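Local coordinates for carbohydrate binding module family 33 and 10 domain protein (Teredinibacter turnerae, PDB 6RW7) that probably acts as a copper-dependent lytic polysaccharide monooxygenase of family AA10 that binds and oxidatively cleaves cellulose, at residues H44-R58 with C68-Y80. Numbering follows the deposited sequence.
Sequences HWYNFMSVVAHHEGR and CGFDGETWNPAPY
Pro79 packs its CB over one face of the Trp45 indole. This CB sits 3.5 Å from the centroid of the indole six-membered ring and only 4° off the ring normal, a CH-pi contact. The same indole turns its edge toward the face of Tyr80 in an offset edge-to-face pair, planes at 85°. Tyr80 OH reaches past Phe48 CB and hydrogen-bonds to Cys14 O in helix 10-17. Val51 closes this packed end. Its CG2, anti to the carbonyl carbon, meets Trp75 CZ3 at the indole edge and Tyr80 CD2, each at 3.8 Å. The segments belong to the long, mostly irregular region around strand 52-54 in the AA10 domain; that strand pairs antiparallel with strand 193-202 in the beta-sandwich core. Ser50 here touches His1, a copper ligand. Thr74 OG1 donates to Ser50 O (2.7 Å) in the carbonyl plane, and Glu73 N donates to Val52 O (2.9 Å). A water joins Ser50 O, Val52 N and Thr74 N. The side toward solvent is polar, with His54 and Glu73 exposed. His54 ND1 gives a nearly straight bond to Glu73 OE2 (2.7 Å, 169°), in the imidazole plane but from above the carboxylate plane. His54 NE2 hydrogen-bonds to Glu193 OE2. Another water links Glu73 OE2 to His54 N.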
loop_
_atom_site.group_PDB
_atom_site.type_symbol
_atom_site.label_atom_id
_atom_site.label_comp_id
_atom_site.label_asym_id
_atom_site.label_seq_id
_atom_site.Cartn_x
_atom_site.Cartn_y
_atom_site.Cartn_z
ATOM N N HIS A 44 2.579 4.319 17.241
ATOM C CA HIS A 44 2.252 4.777 15.869
ATOM C C HIS A 44 1.705 3.628 15.005
ATOM O O HIS A 44 0.903 3.896 14.056
ATOM C CB HIS A 44 3.473 5.418 15.220
ATOM C CG HIS A 44 3.846 6.709 15.848
ATOM N ND1 HIS A 44 4.996 7.379 15.517
ATOM C CD2 HIS A 44 3.205 7.463 16.764
ATOM C CE1 HIS A 44 5.041 8.511 16.200
ATOM N NE2 HIS A 44 3.951 8.595 16.957
ATOM N N TRP A 45 2.141 2.391 15.264
ATOM C CA TRP A 45 1.759 1.216 14.433
ATOM C C TRP A 45 0.280 0.886 14.637
ATOM O O TRP A 45 -0.311 0.189 13.807
ATOM C CB TRP A 45 2.648 0.015 14.734
ATOM C CG TRP A 45 4.102 0.251 14.510
ATOM C CD1 TRP A 45 5.008 0.696 15.423
ATOM C CD2 TRP A 45 4.837 0.000 13.295
ATOM N NE1 TRP A 45 6.245 0.799 14.849
ATOM C CE2 TRP A 45 6.176 0.359 13.552
ATOM C CE3 TRP A 45 4.508 -0.468 12.020
ATOM C CZ2 TRP A 45 7.179 0.236 12.603
ATOM C CZ3 TRP A 45 5.506 -0.622 11.086
ATOM C CH2 TRP A 45 6.818 -0.226 11.356
ATOM N N TYR A 46 -0.335 1.395 15.699
ATOM C CA TYR A 46 -1.791 1.228 15.916
ATOM C C TYR A 46 -2.577 2.034 14.879
ATOM O O TYR A 46 -3.754 1.743 14.669
ATOM C CB TYR A 46 -2.167 1.545 17.365
ATOM C CG TYR A 46 -1.719 0.450 18.296
ATOM C CD1 TYR A 46 -0.385 0.298 18.654
ATOM C CD2 TYR A 46 -2.609 -0.519 18.718
ATOM C CE1 TYR A 46 0.037 -0.751 19.463
ATOM C CE2 TYR A 46 -2.212 -1.552 19.548
ATOM C CZ TYR A 46 -0.884 -1.678 19.917
ATOM O OH TYR A 46 -0.493 -2.714 20.733
ATOM N N ASN A 47 -1.952 3.018 14.235
ATOM C CA ASN A 47 -2.585 3.836 13.165
ATOM C C ASN A 47 -2.257 3.271 11.780
ATOM O O ASN A 47 -2.133 4.034 10.821
ATOM C CB ASN A 47 -2.176 5.312 13.290
ATOM C CG ASN A 47 -3.303 6.169 13.805
ATOM O OD1 ASN A 47 -3.080 7.062 14.638
ATOM N ND2 ASN A 47 -4.492 5.909 13.329
ATOM N N PHE A 48 -2.214 1.947 11.672
ATOM C CA PHE A 48 -1.845 1.276 10.411
ATOM C C PHE A 48 -2.896 1.558 9.337
ATOM O O PHE A 48 -2.625 1.407 8.137
ATOM C CB PHE A 48 -1.709 -0.226 10.618
ATOM C CG PHE A 48 -2.904 -0.955 11.158
ATOM C CD1 PHE A 48 -3.857 -1.482 10.308
ATOM C CD2 PHE A 48 -3.059 -1.162 12.515
ATOM C CE1 PHE A 48 -4.926 -2.218 10.802
ATOM C CE2 PHE A 48 -4.125 -1.897 13.005
ATOM C CZ PHE A 48 -5.063 -2.410 12.153
ATOM N N MET A 49 -4.098 1.974 9.725
ATOM C CA MET A 49 -5.207 2.264 8.778
ATOM C C MET A 49 -5.208 3.737 8.350
ATOM O O MET A 49 -6.155 4.160 7.670
ATOM C CB MET A 49 -6.556 1.898 9.394
ATOM C CG MET A 49 -7.018 2.763 10.529
ATOM S SD MET A 49 -6.084 2.657 12.087
ATOM C CE MET A 49 -6.462 0.977 12.594
ATOM N N SER A 50 -4.204 4.505 8.755
ATOM C CA SER A 50 -4.276 5.985 8.679
ATOM C C SER A 50 -3.102 6.573 7.911
ATOM O O SER A 50 -2.640 7.643 8.311
ATOM C CB SER A 50 -4.364 6.557 10.061
ATOM O OG SER A 50 -5.404 5.923 10.790
ATOM N N VAL A 51 -2.638 5.913 6.850
ATOM C CA VAL A 51 -1.628 6.553 5.967
ATOM C C VAL A 51 -2.435 7.373 4.961
ATOM O O VAL A 51 -3.024 6.776 4.044
ATOM C CB VAL A 51 -0.681 5.554 5.286
ATOM C CG1 VAL A 51 0.407 6.332 4.584
ATOM C CG2 VAL A 51 -0.067 4.569 6.273
ATOM N N VAL A 52 -2.530 8.687 5.180
ATOM C CA VAL A 52 -3.631 9.506 4.608
ATOM C C VAL A 52 -3.155 10.880 4.146
ATOM O O VAL A 52 -2.245 11.472 4.768
ATOM C CB VAL A 52 -4.805 9.627 5.607
ATOM C CG1 VAL A 52 -4.425 10.394 6.861
ATOM C CG2 VAL A 52 -6.059 10.204 4.966
ATOM N N ALA A 53 -3.810 11.352 3.090
ATOM C CA ALA A 53 -3.673 12.731 2.597
ATOM C C ALA A 53 -5.015 13.183 2.042
ATOM O O ALA A 53 -5.951 12.373 1.965
ATOM C CB ALA A 53 -2.584 12.794 1.554
ATOM N N HIS A 54 -5.093 14.439 1.609
ATOM C CA HIS A 54 -6.299 14.992 0.978
ATOM C C HIS A 54 -5.881 15.663 -0.321
ATOM O O HIS A 54 -5.779 16.879 -0.349
ATOM C CB HIS A 54 -7.023 15.950 1.927
ATOM C CG HIS A 54 -7.560 15.251 3.116
ATOM N ND1 HIS A 54 -6.804 15.051 4.247
ATOM C CD2 HIS A 54 -8.759 14.678 3.337
ATOM C CE1 HIS A 54 -7.508 14.350 5.117
ATOM N NE2 HIS A 54 -8.727 14.146 4.591
ATOM N N HIS A 55 -5.639 14.854 -1.341
ATOM C CA HIS A 55 -5.221 15.326 -2.680
ATOM C C HIS A 55 -5.324 14.162 -3.652
ATOM O O HIS A 55 -5.843 13.094 -3.260
ATOM C CB HIS A 55 -3.831 15.954 -2.619
ATOM C CG HIS A 55 -2.756 15.056 -2.126
ATOM N ND1 HIS A 55 -2.554 13.751 -2.607
ATOM C CD2 HIS A 55 -1.804 15.271 -1.197
ATOM C CE1 HIS A 55 -1.513 13.244 -1.989
ATOM N NE2 HIS A 55 -1.037 14.139 -1.114
ATOM N N GLU A 56 -4.914 14.384 -4.887
ATOM C CA GLU A 56 -5.156 13.461 -6.024
ATOM C C GLU A 56 -4.071 12.371 -6.136
ATOM O O GLU A 56 -4.144 11.555 -7.064
ATOM C CB GLU A 56 -5.253 14.299 -7.296
ATOM C CG GLU A 56 -6.484 15.199 -7.346
ATOM C CD GLU A 56 -6.350 16.292 -8.406
ATOM O OE1 GLU A 56 -5.544 17.222 -8.201
ATOM O OE2 GLU A 56 -7.035 16.189 -9.443
ATOM N N GLY A 57 -3.112 12.313 -5.223
ATOM C CA GLY A 57 -2.121 11.232 -5.181
ATOM C C GLY A 57 -1.047 11.371 -6.239
ATOM O O GLY A 57 -0.914 12.442 -6.876
ATOM N N ARG A 58 -0.290 10.301 -6.422
ATOM C CA ARG A 58 0.958 10.290 -7.214
ATOM C C ARG A 58 0.723 10.628 -8.697
ATOM O O ARG A 58 1.672 11.102 -9.297
ATOM C CB ARG A 58 1.652 8.937 -7.053
ATOM C CG ARG A 58 2.932 8.803 -7.868
ATOM C CD ARG A 58 4.025 9.736 -7.426
ATOM N NE ARG A 58 5.132 9.629 -8.366
ATOM C CZ ARG A 58 6.208 10.408 -8.381
ATOM N NH1 ARG A 58 6.348 11.389 -7.500
ATOM N NH2 ARG A 58 7.129 10.235 -9.323
ATOM N N CYS A 68 5.935 5.306 0.597
ATOM C CA CYS A 68 4.831 4.548 1.242
ATOM C C CYS A 68 4.007 5.468 2.152
ATOM O O CYS A 68 2.787 5.288 2.190
ATOM C CB CYS A 68 5.356 3.338 1.987
ATOM S SG CYS A 68 6.173 2.192 0.846
ATOM N N GLY A 69 4.655 6.396 2.863
ATOM C CA GLY A 69 3.960 7.322 3.776
ATOM C C GLY A 69 3.362 8.499 3.032
ATOM O O GLY A 69 2.545 9.227 3.610
ATOM N N PHE A 70 3.842 8.741 1.806
ATOM C CA PHE A 70 3.442 9.852 0.901
ATOM C C PHE A 70 3.435 11.212 1.628
ATOM O O PHE A 70 2.586 12.065 1.297
ATOM C CB PHE A 70 2.103 9.538 0.235
ATOM C CG PHE A 70 2.054 10.087 -1.162
ATOM C CD1 PHE A 70 2.735 9.462 -2.198
ATOM C CD2 PHE A 70 1.395 11.272 -1.428
ATOM C CE1 PHE A 70 2.727 9.993 -3.473
ATOM C CE2 PHE A 70 1.393 11.798 -2.708
ATOM C CZ PHE A 70 2.044 11.153 -3.732
ATOM N N ASP A 71 4.368 11.426 2.545
ATOM C CA ASP A 71 4.499 12.698 3.309
ATOM C C ASP A 71 3.150 13.049 3.944
ATOM O O ASP A 71 2.823 14.277 4.055
ATOM C CB ASP A 71 4.971 13.844 2.415
ATOM C CG ASP A 71 6.364 13.661 1.830
ATOM O OD1 ASP A 71 6.939 12.569 1.988
ATOM O OD2 ASP A 71 6.882 14.656 1.222
ATOM N N GLY A 72 2.427 12.019 4.392
ATOM C CA GLY A 72 1.019 12.123 4.810
ATOM C C GLY A 72 0.832 12.759 6.190
ATOM O O GLY A 72 1.805 13.226 6.839
ATOM N N GLU A 73 -0.411 12.750 6.649
ATOM C CA GLU A 73 -0.867 13.665 7.713
ATOM C C GLU A 73 -0.692 13.068 9.103
ATOM O O GLU A 73 -0.543 13.853 10.046
ATOM C CB GLU A 73 -2.336 14.002 7.494
ATOM C CG GLU A 73 -2.559 14.739 6.194
ATOM C CD GLU A 73 -3.947 15.301 5.967
ATOM O OE1 GLU A 73 -4.723 15.342 6.940
ATOM O OE2 GLU A 73 -4.257 15.694 4.833
ATOM N N THR A 74 -0.816 11.762 9.274
ATOM C CA THR A 74 -0.782 11.184 10.653
ATOM C C THR A 74 0.623 11.318 11.248
ATOM O O THR A 74 0.759 11.699 12.447
ATOM C CB THR A 74 -1.281 9.731 10.645
ATOM O OG1 THR A 74 -2.546 9.755 9.973
ATOM C CG2 THR A 74 -1.354 9.122 12.032
ATOM N N TRP A 75 1.631 10.959 10.461
ATOM C CA TRP A 75 3.062 11.076 10.803
ATOM C C TRP A 75 3.844 11.191 9.500
ATOM O O TRP A 75 3.416 10.635 8.485
ATOM C CB TRP A 75 3.575 9.921 11.676
ATOM C CG TRP A 75 2.648 8.784 11.974
ATOM C CD1 TRP A 75 2.260 8.359 13.212
ATOM C CD2 TRP A 75 2.046 7.885 11.035
ATOM N NE1 TRP A 75 1.479 7.244 13.116
ATOM C CE2 TRP A 75 1.312 6.939 11.791
ATOM C CE3 TRP A 75 2.032 7.812 9.637
ATOM C CZ2 TRP A 75 0.599 5.916 11.179
ATOM C CZ3 TRP A 75 1.305 6.807 9.038
ATOM C CH2 TRP A 75 0.598 5.874 9.801
ATOM N N ASN A 76 4.973 11.883 9.560
ATOM C CA ASN A 76 5.864 12.014 8.387
ATOM C C ASN A 76 7.279 12.084 8.932
ATOM O O ASN A 76 7.593 13.046 9.636
ATOM C CB ASN A 76 5.474 13.233 7.566
ATOM C CG ASN A 76 6.303 13.367 6.316
ATOM O OD1 ASN A 76 6.759 12.363 5.796
ATOM N ND2 ASN A 76 6.452 14.587 5.823
ATOM N N PRO A 77 8.152 11.082 8.730
ATOM C CA PRO A 77 7.857 9.873 7.958
ATOM C C PRO A 77 6.848 8.953 8.647
ATOM O O PRO A 77 6.632 9.056 9.853
ATOM C CB PRO A 77 9.230 9.176 7.828
ATOM C CG PRO A 77 10.034 9.687 8.988
ATOM C CD PRO A 77 9.534 11.093 9.241
ATOM N N ALA A 78 6.234 8.061 7.870
ATOM C CA ALA A 78 5.348 7.002 8.398
ATOM C C ALA A 78 6.206 5.869 8.957
ATOM O O ALA A 78 7.334 5.623 8.499
ATOM C CB ALA A 78 4.424 6.476 7.315
ATOM N N PRO A 79 5.663 5.042 9.866
ATOM C CA PRO A 79 6.306 3.769 10.200
ATOM C C PRO A 79 6.689 2.989 8.930
ATOM O O PRO A 79 7.705 2.339 8.867
ATOM C CB PRO A 79 5.208 3.061 11.005
ATOM C CG PRO A 79 4.477 4.201 11.682
ATOM C CD PRO A 79 4.434 5.295 10.645
ATOM N N TYR A 80 5.828 3.092 7.906
ATOM C CA TYR A 80 5.886 2.279 6.663
ATOM C C TYR A 80 6.957 2.796 5.712
ATOM O O TYR A 80 7.217 2.103 4.717
ATOM C CB TYR A 80 4.476 2.178 6.075
ATOM C CG TYR A 80 3.550 1.599 7.119
ATOM C CD1 TYR A 80 3.694 0.279 7.525
ATOM C CD2 TYR A 80 2.661 2.402 7.811
ATOM C CE1 TYR A 80 2.948 -0.248 8.562
ATOM C CE2 TYR A 80 1.922 1.893 8.860
ATOM C CZ TYR A 80 2.062 0.570 9.237
ATOM O OH TYR A 80 1.332 0.078 10.272
HETATM O O HOH W 1 -0.269 7.302 15.556
HETATM O O HOH W 2 -0.590 9.602 7.279
HETATM O O HOH W 3 -3.028 16.384 2.570
HETATM O O HOH W 4 1.007 14.185 0.890
#